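Local coordinates for protein 3-deoxy-D-manno-octulosonate 8-phosphate phosphatase KdsC (Xanthomonas campestris pv. campestris, PDB 4NAV) that probably hydrolyses 3-deoxy-D-manno-octulosonate 8-phosphate to 3-deoxy-D-manno-octulosonate and inorganic phosphate, a magnesium-dependent step in lipopolysaccharide biosynthesis, at residues 97-102 against 111-116; 12-17 against 167-172; 56-61 against 177-182; 28-33 against 133-138; 34-39 against 44-49. One frame throughout, in Å; residues are numbered along the deposited sequence.

Followed from the N terminus, the chain first opens interaction 2, whose partner lies 150 residues on; it ties helix 11-17 to the end of helix 158-169. Interaction 4 opens next, at the loop after strand 22-25, and closes after strand 131-133, enclosing both interaction 5 and interaction 1. Interaction 5 is the short hairpin of strands 35-38 and 44-49. Interaction 3 starts on helix 50-61 and closes at the C-terminal helix 173-180, so it crosses both 2 and 4. Interaction 1, within the spans of 2, 3 and 4, sets helix 95-105 on strand 113-116 of the parallel sheet. Interactions 1 and 3 each touch 4, 4 touches 5, and 2 touches 3 through Leu167.

Interaction 1. Residues 97-102 against 111-116; sequences LAVLAL and DQVLFM
Val99 is the one residue of 97-102 that reaches strand 113-116, and its two methyl groups divide the work between two strand residues. CG1 lies 4.0 Å from Val113 CG1, methyl against methyl, the two side chains passing antiparallel to one another. CG2 approaches Phe115 near the plane of the ring, along the CD1-CE1 edge: it is 3.7 Å from Phe115 CD1 and 3.8 Å from Phe115 CE1. This is edge packing, not a CH-pi contact over the face. The split follows from Val99 chi1 of 167°, which sets CG1 opposite the backbone N and CG2 opposite the carbonyl carbon. On the strand, Phe115 chi1 of -165° directs the ring, and chi2 of 102° turns its CD1-CE1 edge to Val99. The 8.4 Å between Val99 CA and Val113 CA leaves the contact wholly to side chains, which bury 116 Å² in all.

Helix 95-105 follows strand 87-90 and precedes the parallel strand 113-116, so the three form a beta-alpha-beta crossover of the Rossmann-like HAD core. Alternation along the strand turns Val113 and Phe115 toward this helix, whereas Leu114 and Met116 pack on helix 158-169 across the sheet. Further out, Val129 touches both Val113 and Phe115, and backbone hydrogen bonds link Leu114 with Leu22 and Cys24 of the adjacent strand. The Phe115 side chain comes within about 5 Å of that of Asp26, a predicted magnesium ligand.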
# COMPACT_ATOMS: atom_id res chain seq x y z
N LEU A 97 -22.16 9.71 22.73
CA LEU A 97 -22.79 11.02 22.97
C LEU A 97 -22.92 11.79 21.66
O LEU A 97 -23.95 12.40 21.42
CB LEU A 97 -22.04 11.83 24.02
N ALA A 98 -21.91 11.72 20.80
CA ALA A 98 -21.99 12.38 19.50
C ALA A 98 -23.15 11.82 18.69
O ALA A 98 -23.98 12.57 18.19
CB ALA A 98 -20.69 12.22 18.75
N VAL A 99 -23.20 10.50 18.57
CA VAL A 99 -24.28 9.83 17.87
C VAL A 99 -25.65 10.21 18.45
O VAL A 99 -26.56 10.58 17.72
CB VAL A 99 -24.10 8.30 17.88
CG1 VAL A 99 -25.36 7.59 17.43
CG2 VAL A 99 -22.95 7.88 16.97
N LEU A 100 -25.77 10.10 19.77
CA LEU A 100 -27.00 10.47 20.47
C LEU A 100 -27.41 11.90 20.12
O LEU A 100 -28.57 12.20 20.01
CB LEU A 100 -26.77 10.35 21.99
CG LEU A 100 -27.60 9.51 22.96
CD1 LEU A 100 -27.97 8.17 22.37
CD2 LEU A 100 -26.81 9.32 24.26
N ALA A 101 -26.44 12.79 19.96
CA ALA A 101 -26.74 14.18 19.63
C ALA A 101 -27.33 14.27 18.25
O ALA A 101 -28.30 15.00 18.02
CB ALA A 101 -25.48 15.04 19.72
N LEU A 102 -26.75 13.52 17.33
CA LEU A 102 -27.23 13.45 15.94
C LEU A 102 -28.63 12.81 15.79
O LEU A 102 -29.38 13.17 14.90
CB LEU A 102 -26.24 12.68 15.08
CG LEU A 102 -25.12 13.49 14.45
CD1 LEU A 102 -24.25 14.04 15.54
CD2 LEU A 102 -24.26 12.68 13.49
N ASP A 111 -32.17 2.93 17.22
CA ASP A 111 -32.43 1.75 16.41
C ASP A 111 -32.47 2.08 14.91
O ASP A 111 -32.59 1.19 14.10
CB ASP A 111 -33.65 0.97 16.89
CG ASP A 111 -34.97 1.55 16.40
OD1 ASP A 111 -35.15 2.78 16.32
OD2 ASP A 111 -35.87 0.75 16.11
N GLN A 112 -32.37 3.35 14.55
CA GLN A 112 -32.35 3.76 13.15
C GLN A 112 -30.94 4.19 12.72
O GLN A 112 -30.78 4.82 11.69
CB GLN A 112 -33.32 4.92 12.94
CG GLN A 112 -34.76 4.61 13.29
CD GLN A 112 -35.64 5.86 13.27
OE1 GLN A 112 -35.58 6.69 14.20
NE2 GLN A 112 -36.47 5.98 12.25
N VAL A 113 -29.94 3.83 13.49
CA VAL A 113 -28.58 4.28 13.27
C VAL A 113 -27.65 3.10 13.00
O VAL A 113 -27.73 2.06 13.63
CB VAL A 113 -28.05 5.00 14.51
CG1 VAL A 113 -26.66 5.57 14.25
CG2 VAL A 113 -29.01 6.10 14.93
N LEU A 114 -26.76 3.31 12.04
CA LEU A 114 -25.71 2.38 11.72
C LEU A 114 -24.40 3.01 12.10
O LEU A 114 -24.20 4.21 11.86
CB LEU A 114 -25.65 2.14 10.22
CG LEU A 114 -24.48 1.29 9.73
CD1 LEU A 114 -24.95 0.50 8.51
CD2 LEU A 114 -23.22 2.07 9.41
N PHE A 115 -23.50 2.23 12.70
CA PHE A 115 -22.18 2.75 13.05
C PHE A 115 -21.12 1.77 12.64
O PHE A 115 -21.21 0.58 12.95
CB PHE A 115 -22.06 3.01 14.55
CG PHE A 115 -20.88 3.87 14.91
CD1 PHE A 115 -21.05 5.22 15.21
CD2 PHE A 115 -19.63 3.34 14.94
CE1 PHE A 115 -19.99 6.02 15.53
CE2 PHE A 115 -18.55 4.14 15.24
CZ PHE A 115 -18.73 5.48 15.55
N MET A 116 -20.10 2.26 11.96
CA MET A 116 -19.01 1.42 11.55
C MET A 116 -17.72 1.90 12.17
O MET A 116 -17.34 3.06 11.98
CB MET A 116 -18.88 1.45 10.05
CG MET A 116 -17.87 0.48 9.51
SD MET A 116 -17.81 0.68 7.75
CE MET A 116 -17.01 -0.85 7.27

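Interaction 2. Residues 12-17 against 167-172; sequences DLIDRA and LAAQGQ
Ala17, the last helical residue of 11-17, meets the exit of helix 158-169 through its methyl and its carbonyl oxygen. That exit is a Schellman motif: Gly171, with positive phi, is the C-prime residue; Gln172 N bonds to Leu167 O, and Gly171 N to Ala168 O. Two helix C-terminal ends thus come together.

The apolar part is small and close: Ala169 CB sits 3.9 Å from Ala17 CB and 3.7 Å from Ile14 O, touching residues one turn apart on helix 11-17. Ile14 CA and Ala169 CA are 6.0 Å apart, the Ala169 methyl facing the Ile14 carbonyl oxygen; Ile14 CG2 stays 4.3 Å from Ala169 CB.

The polar part is one side chain, Gln170, which starts at the first residue to leave helical geometry. Chi1 of -65° sets CG beside the backbone N, and the extended chain beyond carries the amide across the gap. From CB outward, CG is the first atom to near the other helix, 3.9 Å from Ala17 O, and CD lies at 4.0 Å from the same oxygen. At the tip OE1 accepts a weak hydrogen bond from Arg21 NH1, and NE2 donates to Val20 O as well as to Ala17 O, so both amide atoms have partners in the chain just after helix 11-17. The NE2 to Ala17 O bond is 3.1 Å long and nearly straight (170°), lying in the plane of both the carbonyl and the amide.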
# COMPACT_ATOMS: atom_id res chain seq x y z
N ASP A 12 -32.41 -10.83 10.02
CA ASP A 12 -32.44 -9.82 11.07
C ASP A 12 -31.61 -8.58 10.68
O ASP A 12 -32.01 -7.44 10.88
CB ASP A 12 -31.98 -10.44 12.41
N LEU A 13 -30.45 -8.82 10.09
CA LEU A 13 -29.53 -7.77 9.72
C LEU A 13 -30.11 -6.94 8.57
O LEU A 13 -30.04 -5.71 8.59
CB LEU A 13 -28.22 -8.41 9.30
CG LEU A 13 -27.02 -7.52 9.08
CD1 LEU A 13 -25.76 -8.35 9.28
CD2 LEU A 13 -27.02 -6.90 7.70
N ILE A 14 -30.63 -7.63 7.57
CA ILE A 14 -31.24 -7.00 6.43
C ILE A 14 -32.38 -6.09 6.88
O ILE A 14 -32.52 -4.94 6.40
CB ILE A 14 -31.76 -8.06 5.44
CG1 ILE A 14 -30.56 -8.78 4.78
CG2 ILE A 14 -32.64 -7.44 4.36
CD1 ILE A 14 -30.91 -10.09 4.08
N ASP A 15 -33.16 -6.57 7.83
CA ASP A 15 -34.26 -5.78 8.37
C ASP A 15 -33.77 -4.52 9.09
O ASP A 15 -34.44 -3.50 9.03
CB ASP A 15 -35.12 -6.60 9.33
CG ASP A 15 -35.80 -7.76 8.65
OD1 ASP A 15 -36.10 -7.68 7.44
OD2 ASP A 15 -35.97 -8.80 9.32
N ARG A 16 -32.62 -4.58 9.76
CA ARG A 16 -32.11 -3.41 10.44
C ARG A 16 -31.55 -2.46 9.44
O ARG A 16 -31.76 -1.25 9.55
CB ARG A 16 -31.04 -3.77 11.44
CG ARG A 16 -31.58 -4.56 12.61
CD ARG A 16 -30.52 -4.77 13.67
NE ARG A 16 -30.73 -6.10 14.20
CZ ARG A 16 -29.84 -7.09 14.18
NH1 ARG A 16 -28.59 -6.89 13.76
NH2 ARG A 16 -30.20 -8.28 14.64
N ALA A 17 -30.89 -3.00 8.41
CA ALA A 17 -30.30 -2.17 7.38
C ALA A 17 -31.38 -1.41 6.61
O ALA A 17 -31.15 -0.28 6.17
CB ALA A 17 -29.49 -3.03 6.43
N LEU A 167 -28.24 0.18 0.85
CA LEU A 167 -28.93 0.53 -0.37
C LEU A 167 -29.76 -0.67 -0.92
O LEU A 167 -30.94 -0.51 -1.23
CB LEU A 167 -27.94 1.01 -1.40
CG LEU A 167 -27.25 2.34 -1.04
CD1 LEU A 167 -26.09 2.63 -1.96
CD2 LEU A 167 -28.27 3.48 -1.13
N ALA A 168 -29.19 -1.87 -0.92
CA ALA A 168 -29.94 -3.03 -1.40
C ALA A 168 -31.17 -3.29 -0.51
O ALA A 168 -32.25 -3.55 -1.00
CB ALA A 168 -29.06 -4.26 -1.43
N ALA A 169 -30.99 -3.18 0.81
CA ALA A 169 -32.07 -3.44 1.73
C ALA A 169 -33.17 -2.41 1.58
O ALA A 169 -34.31 -2.67 1.96
CB ALA A 169 -31.58 -3.47 3.17
N GLN A 170 -32.82 -1.24 1.09
CA GLN A 170 -33.81 -0.17 0.94
C GLN A 170 -34.28 -0.00 -0.50
O GLN A 170 -34.86 1.00 -0.83
CB GLN A 170 -33.22 1.13 1.49
CG GLN A 170 -32.97 1.07 2.99
CD GLN A 170 -32.56 2.41 3.58
OE1 GLN A 170 -32.79 3.46 2.97
NE2 GLN A 170 -32.05 2.39 4.80
N GLY A 171 -34.06 -1.04 -1.32
CA GLY A 171 -34.64 -1.11 -2.66
C GLY A 171 -34.13 -0.04 -3.61
O GLY A 171 -34.78 0.31 -4.61
N GLN A 172 -32.91 0.37 -3.38
CA GLN A 172 -32.38 1.48 -4.06
C GLN A 172 -31.49 1.17 -5.29
O GLN A 172 -31.15 2.11 -6.06
CB GLN A 172 -31.59 2.26 -3.04
CG GLN A 172 -31.83 3.73 -3.15
CD GLN A 172 -33.17 4.19 -2.64
OE1 GLN A 172 -34.04 3.41 -2.33
NE2 GLN A 172 -33.36 5.48 -2.63

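Interaction 3. Residues 56-61 against 177-182; sequences LKQLEH and IARFSA
His61 and Arg179 are modelled face on face, imidazole over guanidinium with planes 31° apart, but the overlap is too close for real atoms. This overlap, and with it the short approach of His61 ND1 to Arg179 NH1, is therefore doubtful; both exposed side chains project into the gap between their helices, with their mutual placement uncertain.

The firmer geometry belongs to Gln58. Its chain bends sharply at chi2 (-92°), which swings the amide toward the C-terminal helix. OE1 then lies in the plane of the Phe180 ring, at its edge, 3.7 Å from Phe180 CE2. The same oxygen takes a weak hydrogen bond from Gln54 NE2. Amide and phenyl planes are 50° apart. Just beyond Phe180, Ser181 OG turns back to donate to Ile177 O at 2.6 Å.

Leu120 of the second subunit packs on both Gln58 and Phe180, and Ala182 O makes a weak hydrogen bond to Asn94 ND2 of that subunit. The arrangement is thus one of a C-terminal helix packed against helix 50-61 of the HAD core at a subunit interface of the homotetramer.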
# COMPACT_ATOMS: atom_id res chain seq x y z
N LEU A 56 -20.69 6.38 -0.25
CA LEU A 56 -21.20 7.33 0.70
C LEU A 56 -22.15 8.36 0.08
O LEU A 56 -23.17 8.69 0.65
CB LEU A 56 -20.03 8.00 1.42
CG LEU A 56 -19.24 7.01 2.29
CD1 LEU A 56 -17.96 7.67 2.76
CD2 LEU A 56 -20.04 6.53 3.49
N LYS A 57 -21.78 8.87 -1.09
CA LYS A 57 -22.64 9.74 -1.87
C LYS A 57 -23.99 9.07 -2.14
O LYS A 57 -25.03 9.72 -2.09
CB LYS A 57 -21.96 10.07 -3.19
CG LYS A 57 -20.94 11.17 -3.08
CD LYS A 57 -20.25 11.40 -4.42
CE LYS A 57 -19.24 12.54 -4.30
NZ LYS A 57 -18.37 12.72 -5.50
N GLN A 58 -23.97 7.77 -2.39
CA GLN A 58 -25.18 7.07 -2.78
C GLN A 58 -26.12 6.95 -1.62
O GLN A 58 -27.35 7.06 -1.80
CB GLN A 58 -24.82 5.73 -3.29
CG GLN A 58 -23.85 5.84 -4.41
CD GLN A 58 -24.50 5.90 -5.73
OE1 GLN A 58 -24.67 6.98 -6.32
NE2 GLN A 58 -24.93 4.73 -6.20
N LEU A 59 -25.56 6.72 -0.44
CA LEU A 59 -26.33 6.83 0.79
C LEU A 59 -26.95 8.21 0.92
O LEU A 59 -28.15 8.34 1.15
CB LEU A 59 -25.48 6.55 2.01
CG LEU A 59 -25.08 5.11 2.29
CD1 LEU A 59 -24.36 5.04 3.61
CD2 LEU A 59 -26.27 4.15 2.31
N GLU A 60 -26.15 9.25 0.72
CA GLU A 60 -26.71 10.58 0.84
C GLU A 60 -27.82 10.74 -0.23
O GLU A 60 -28.93 11.17 0.08
CB GLU A 60 -25.63 11.67 0.77
CG GLU A 60 -26.01 12.99 1.46
CD GLU A 60 -25.98 12.95 3.00
OE1 GLU A 60 -25.10 12.26 3.58
OE2 GLU A 60 -26.84 13.62 3.62
N HIS A 61 -27.53 10.35 -1.46
CA HIS A 61 -28.46 10.45 -2.57
C HIS A 61 -29.75 9.67 -2.33
O HIS A 61 -30.82 10.04 -2.86
CB HIS A 61 -27.77 9.93 -3.83
CG HIS A 61 -28.40 10.36 -5.11
ND1 HIS A 61 -29.33 9.60 -5.77
CD2 HIS A 61 -28.20 11.47 -5.85
CE1 HIS A 61 -29.70 10.23 -6.87
NE2 HIS A 61 -29.03 11.36 -6.95
N ILE A 177 -28.49 2.12 -10.64
CA ILE A 177 -28.03 1.67 -11.95
C ILE A 177 -28.67 2.39 -13.12
O ILE A 177 -28.00 2.72 -14.09
CB ILE A 177 -28.19 0.14 -12.07
CG1 ILE A 177 -26.94 -0.54 -11.45
CG2 ILE A 177 -28.34 -0.32 -13.52
CD1 ILE A 177 -27.24 -1.89 -10.86
N ALA A 178 -29.97 2.60 -13.06
CA ALA A 178 -30.69 3.26 -14.15
C ALA A 178 -30.20 4.69 -14.32
O ALA A 178 -30.04 5.17 -15.44
CB ALA A 178 -32.19 3.21 -13.91
N ARG A 179 -29.93 5.38 -13.22
CA ARG A 179 -29.42 6.75 -13.34
C ARG A 179 -28.05 6.79 -14.05
O ARG A 179 -27.78 7.69 -14.83
CB ARG A 179 -29.38 7.43 -11.99
CG ARG A 179 -28.84 8.86 -12.04
CD ARG A 179 -29.21 9.63 -10.79
NE ARG A 179 -29.57 8.71 -9.72
CZ ARG A 179 -28.75 8.27 -8.76
NH1 ARG A 179 -29.24 7.40 -7.86
NH2 ARG A 179 -27.49 8.69 -8.67
N PHE A 180 -27.21 5.80 -13.80
CA PHE A 180 -25.87 5.79 -14.40
C PHE A 180 -25.76 5.08 -15.76
O PHE A 180 -24.68 4.99 -16.31
CB PHE A 180 -24.87 5.17 -13.42
CG PHE A 180 -24.43 6.09 -12.33
CD1 PHE A 180 -23.53 7.10 -12.60
CD2 PHE A 180 -24.93 5.96 -11.05
CE1 PHE A 180 -23.12 7.97 -11.60
CE2 PHE A 180 -24.52 6.82 -10.05
CZ PHE A 180 -23.60 7.82 -10.32
N SER A 181 -26.86 4.58 -16.32
CA SER A 181 -26.80 3.81 -17.58
C SER A 181 -26.90 4.68 -18.82
O SER A 181 -26.81 4.16 -19.94
CB SER A 181 -27.88 2.73 -17.62
OG SER A 181 -27.76 1.88 -16.49
N ALA A 182 -27.07 6.00 -18.64
CA ALA A 182 -27.01 6.93 -19.79
C ALA A 182 -26.88 8.38 -19.35
O ALA A 182 -25.86 9.00 -19.58
CB ALA A 182 -28.23 6.76 -20.69

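Interaction 4. Residues 28-33 against 133-138; sequences DGTLTD and VAPANA
Gly29 turns its carbonyl oxygen to the loop after strand 131-133, and almost the whole contact converges on that atom. Asn137 ND2 donates to Gly29 O over 3.0 Å with an N-H...O angle of 168°; it arrives in the carbonyl plane, on a lone pair, and the oxygen is also nearly coplanar with the amide. From Pro135 comes CG, 3.5 Å from Gly29 O. Gly29 adopts a positive phi of 88°, a conformation glycine readily takes, and with it presents the carbonyl to residues 133-138.

Next, Thr30 brings OG1 to 4.4 Å from Pro135 CG, a marginal touch, while its side chain packs on Asp118 and Met116. Residues 31-33 then lead the chain into the hairpin, Thr32 OG1 bonding to Ala47 O on the way.

Across the gap, residues 135-138 form a type I turn, closed by a hydrogen bond from Ala138 N to Pro135 O. Asn137 holds chi1 at 55°, CG wedged between N and carbonyl carbon, which aims its amide at Gly29. OD1 of the same amide accepts from Gly154 N.

The first segment holds part of the DxDxT motif of HAD phosphatases, with Asp26 and Asp118 predicted to bind magnesium and Asp28 the substrate. Bonded at its two ends to Gly29 O and Gly154 N, the Asn137 amide has its rotation fixed, and it holds the Gly29 carbonyl of the motif loop in place next to the predicted metal site.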
# COMPACT_ATOMS: atom_id res chain seq x y z
N ASP A 28 -10.29 6.45 10.82
CA ASP A 28 -9.11 5.62 10.75
C ASP A 28 -9.40 4.20 11.07
O ASP A 28 -9.98 3.87 12.12
CB ASP A 28 -8.04 6.16 11.66
CG ASP A 28 -7.37 7.37 11.06
OD1 ASP A 28 -6.62 7.20 10.05
OD2 ASP A 28 -7.58 8.46 11.64
N GLY A 29 -8.98 3.36 10.13
CA GLY A 29 -9.19 1.93 10.19
C GLY A 29 -10.50 1.47 9.59
O GLY A 29 -10.74 0.26 9.49
N THR A 30 -11.34 2.42 9.19
CA THR A 30 -12.69 2.13 8.73
C THR A 30 -12.89 2.64 7.31
O THR A 30 -13.19 1.85 6.41
CB THR A 30 -13.67 2.79 9.69
OG1 THR A 30 -13.67 2.07 10.92
CG2 THR A 30 -15.05 2.80 9.13
N LEU A 31 -12.63 3.93 7.10
CA LEU A 31 -12.46 4.50 5.74
C LEU A 31 -10.99 4.52 5.28
O LEU A 31 -10.67 5.03 4.21
CB LEU A 31 -12.98 5.93 5.71
CG LEU A 31 -14.39 6.10 6.22
CD1 LEU A 31 -14.72 7.57 6.34
CD2 LEU A 31 -15.37 5.40 5.31
N THR A 32 -10.12 3.99 6.12
CA THR A 32 -8.66 4.09 5.97
C THR A 32 -8.17 2.73 6.37
O THR A 32 -8.86 2.02 7.09
CB THR A 32 -8.17 5.21 6.90
OG1 THR A 32 -8.36 6.48 6.24
CG2 THR A 32 -6.75 5.09 7.31
N ASP A 33 -7.00 2.36 5.89
CA ASP A 33 -6.36 1.08 6.29
C ASP A 33 -5.61 1.16 7.62
O ASP A 33 -4.77 0.29 7.93
CB ASP A 33 -5.41 0.59 5.19
CG ASP A 33 -4.34 1.62 4.83
OD1 ASP A 33 -4.26 2.68 5.48
OD2 ASP A 33 -3.62 1.37 3.85
N VAL A 133 -21.32 -2.23 12.70
CA VAL A 133 -20.61 -3.05 11.70
C VAL A 133 -19.09 -2.75 11.82
O VAL A 133 -18.67 -1.65 12.19
CB VAL A 133 -21.19 -2.83 10.27
CG1 VAL A 133 -21.23 -1.34 9.89
CG2 VAL A 133 -20.41 -3.61 9.25
N ALA A 134 -18.28 -3.77 11.58
CA ALA A 134 -16.81 -3.63 11.67
C ALA A 134 -16.13 -4.20 10.45
O ALA A 134 -16.59 -5.23 9.90
CB ALA A 134 -16.30 -4.33 12.88
N PRO A 135 -15.08 -3.53 9.98
CA PRO A 135 -14.39 -4.05 8.83
C PRO A 135 -13.59 -5.32 9.19
O PRO A 135 -13.48 -5.68 10.38
CB PRO A 135 -13.48 -2.91 8.45
CG PRO A 135 -13.21 -2.19 9.72
CD PRO A 135 -14.47 -2.29 10.49
N ALA A 136 -13.07 -6.00 8.19
CA ALA A 136 -12.36 -7.27 8.42
C ALA A 136 -11.08 -7.07 9.23
O ALA A 136 -10.72 -7.90 10.03
CB ALA A 136 -12.04 -7.96 7.10
N ASN A 137 -10.41 -5.94 9.02
CA ASN A 137 -9.19 -5.62 9.79
C ASN A 137 -9.44 -5.15 11.23
O ASN A 137 -8.52 -4.68 11.88
CB ASN A 137 -8.40 -4.51 9.06
CG ASN A 137 -9.24 -3.28 8.81
OD1 ASN A 137 -10.18 -3.36 8.01
ND2 ASN A 137 -8.95 -2.15 9.49
N ALA A 138 -10.67 -5.20 11.71
CA ALA A 138 -11.01 -4.60 13.03
C ALA A 138 -10.25 -5.28 14.17
O ALA A 138 -10.00 -6.49 14.10
CB ALA A 138 -12.49 -4.73 13.27

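Interaction 5. Residues 34-39 against 44-49; sequences GRLYYD and ESKAFN
Tyr37 and Ser45 form the tight centre of this hairpin, an antiparallel hydrogen-bonded pair. Tyr37 N donates to Ser45 O at 2.9 Å, and Ser45 N returns a bond of 2.9 Å to Tyr37 O, which also receives the CA-H of Glu44 (CA to O 3.2 Å). The Tyr37 ring lies alongside, with Ser45 O in plane at its CD2 edge.

Next to it, Tyr38 and Glu44 make a non-hydrogen-bonded pair. Glu44 CG lies beside its own backbone N (chi1 -62°), which lays it over the Tyr38 face, 4.0 Å from the ring centroid and 15° off the normal, a CH-pi contact; the chain then runs extended, bringing the carboxylate along the ring, nearly parallel to it. The Tyr38 hydroxyl bonds to Asp83 and Arg80 of the third subunit. Alongside, Leu36 CD2 packs 3.6 Å from Lys46 CE, whose NZ continues to a salt bridge with Asp28, the predicted substrate-binding residue.

Toward 34-35 and 47-49 the pairing gives way. The strand directions are 143° apart, and Arg35 leads its guanidinium away, to Asp33 of the third subunit.

Beyond the pair, strand 35-38 is continued by an antiparallel strand of the third subunit and strand 44-49 by one of the second, consistent with the intersubunit barrel of KdsC tetramers. Asn49 then caps helix 50-61 through OD1, which accepts from Asp52 N.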
# COMPACT_ATOMS: atom_id res chain seq x y z
N GLY A 34 -5.88 2.22 8.37
CA GLY A 34 -5.28 2.49 9.64
C GLY A 34 -3.98 3.30 9.57
O GLY A 34 -3.38 3.62 10.60
N ARG A 35 -3.51 3.58 8.36
CA ARG A 35 -2.21 4.24 8.20
C ARG A 35 -2.27 5.76 8.35
O ARG A 35 -3.18 6.39 7.85
CB ARG A 35 -1.61 3.88 6.84
CG ARG A 35 -0.64 2.74 6.88
CD ARG A 35 -0.19 2.41 5.48
NE ARG A 35 -0.64 1.06 5.14
CZ ARG A 35 0.02 -0.09 5.29
NH1 ARG A 35 1.27 -0.17 5.78
NH2 ARG A 35 -0.62 -1.20 4.93
N LEU A 36 -1.29 6.32 9.05
CA LEU A 36 -1.03 7.76 9.11
C LEU A 36 0.35 8.07 8.53
O LEU A 36 1.38 7.64 9.06
CB LEU A 36 -1.06 8.26 10.54
CG LEU A 36 -2.45 8.35 11.17
CD1 LEU A 36 -2.34 8.74 12.64
CD2 LEU A 36 -3.30 9.37 10.43
N TYR A 37 0.36 8.82 7.44
CA TYR A 37 1.58 9.19 6.77
C TYR A 37 2.08 10.49 7.43
O TYR A 37 1.41 11.54 7.38
CB TYR A 37 1.33 9.38 5.28
CG TYR A 37 0.84 8.12 4.62
CD1 TYR A 37 1.70 7.31 3.94
CD2 TYR A 37 -0.51 7.74 4.70
CE1 TYR A 37 1.26 6.15 3.35
CE2 TYR A 37 -0.95 6.59 4.11
CZ TYR A 37 -0.06 5.79 3.43
OH TYR A 37 -0.45 4.60 2.85
N TYR A 38 3.23 10.40 8.07
CA TYR A 38 3.87 11.53 8.70
C TYR A 38 4.96 12.00 7.79
O TYR A 38 5.80 11.22 7.35
CB TYR A 38 4.50 11.12 10.02
CG TYR A 38 3.56 11.09 11.20
CD1 TYR A 38 3.84 11.83 12.33
CD2 TYR A 38 2.43 10.29 11.21
CE1 TYR A 38 3.02 11.80 13.43
CE2 TYR A 38 1.59 10.25 12.31
CZ TYR A 38 1.89 11.01 13.42
OH TYR A 38 1.08 10.99 14.53
N ASP A 39 4.97 13.30 7.53
CA ASP A 39 6.04 13.91 6.70
C ASP A 39 7.12 14.48 7.62
O ASP A 39 7.02 14.37 8.84
CB ASP A 39 5.46 14.95 5.71
CG ASP A 39 5.31 16.33 6.30
OD1 ASP A 39 5.90 17.26 5.77
OD2 ASP A 39 4.56 16.50 7.27
N GLU A 44 0.33 15.31 8.85
CA GLU A 44 -0.27 13.99 8.62
C GLU A 44 -1.17 13.89 7.37
O GLU A 44 -1.83 14.85 7.00
CB GLU A 44 -1.09 13.58 9.85
CG GLU A 44 -0.24 13.46 11.11
CD GLU A 44 -1.07 13.13 12.33
OE1 GLU A 44 -2.18 12.59 12.17
OE2 GLU A 44 -0.62 13.40 13.46
N SER A 45 -1.16 12.72 6.73
CA SER A 45 -2.08 12.39 5.65
C SER A 45 -2.69 11.03 5.89
O SER A 45 -2.10 10.19 6.57
CB SER A 45 -1.36 12.37 4.30
OG SER A 45 -0.80 13.62 3.95
N LYS A 46 -3.83 10.78 5.26
CA LYS A 46 -4.51 9.48 5.32
C LYS A 46 -4.94 9.13 3.92
O LYS A 46 -5.06 10.01 3.09
CB LYS A 46 -5.76 9.52 6.21
CG LYS A 46 -5.72 10.57 7.33
CD LYS A 46 -6.89 10.44 8.30
CE LYS A 46 -6.48 10.91 9.69
NZ LYS A 46 -7.65 11.31 10.53
N ALA A 47 -5.20 7.86 3.66
CA ALA A 47 -5.71 7.45 2.37
C ALA A 47 -7.15 6.99 2.47
O ALA A 47 -7.46 5.99 3.14
CB ALA A 47 -4.87 6.34 1.79
N PHE A 48 -8.03 7.71 1.80
CA PHE A 48 -9.41 7.26 1.61
C PHE A 48 -9.50 6.54 0.27
O PHE A 48 -8.52 6.50 -0.47
CB PHE A 48 -10.37 8.45 1.63
CG PHE A 48 -10.32 9.22 2.90
CD1 PHE A 48 -11.11 8.85 3.97
CD2 PHE A 48 -9.44 10.26 3.06
CE1 PHE A 48 -11.05 9.54 5.17
CE2 PHE A 48 -9.36 10.94 4.26
CZ PHE A 48 -10.17 10.59 5.32
N ASN A 49 -10.66 5.95 -0.02
CA ASN A 49 -10.85 5.05 -1.13
C ASN A 49 -12.01 5.53 -1.98
O ASN A 49 -13.06 5.82 -1.43
CB ASN A 49 -11.18 3.68 -0.58
CG ASN A 49 -11.51 2.68 -1.68
OD1 ASN A 49 -12.62 2.68 -2.24
ND2 ASN A 49 -10.58 1.75 -1.92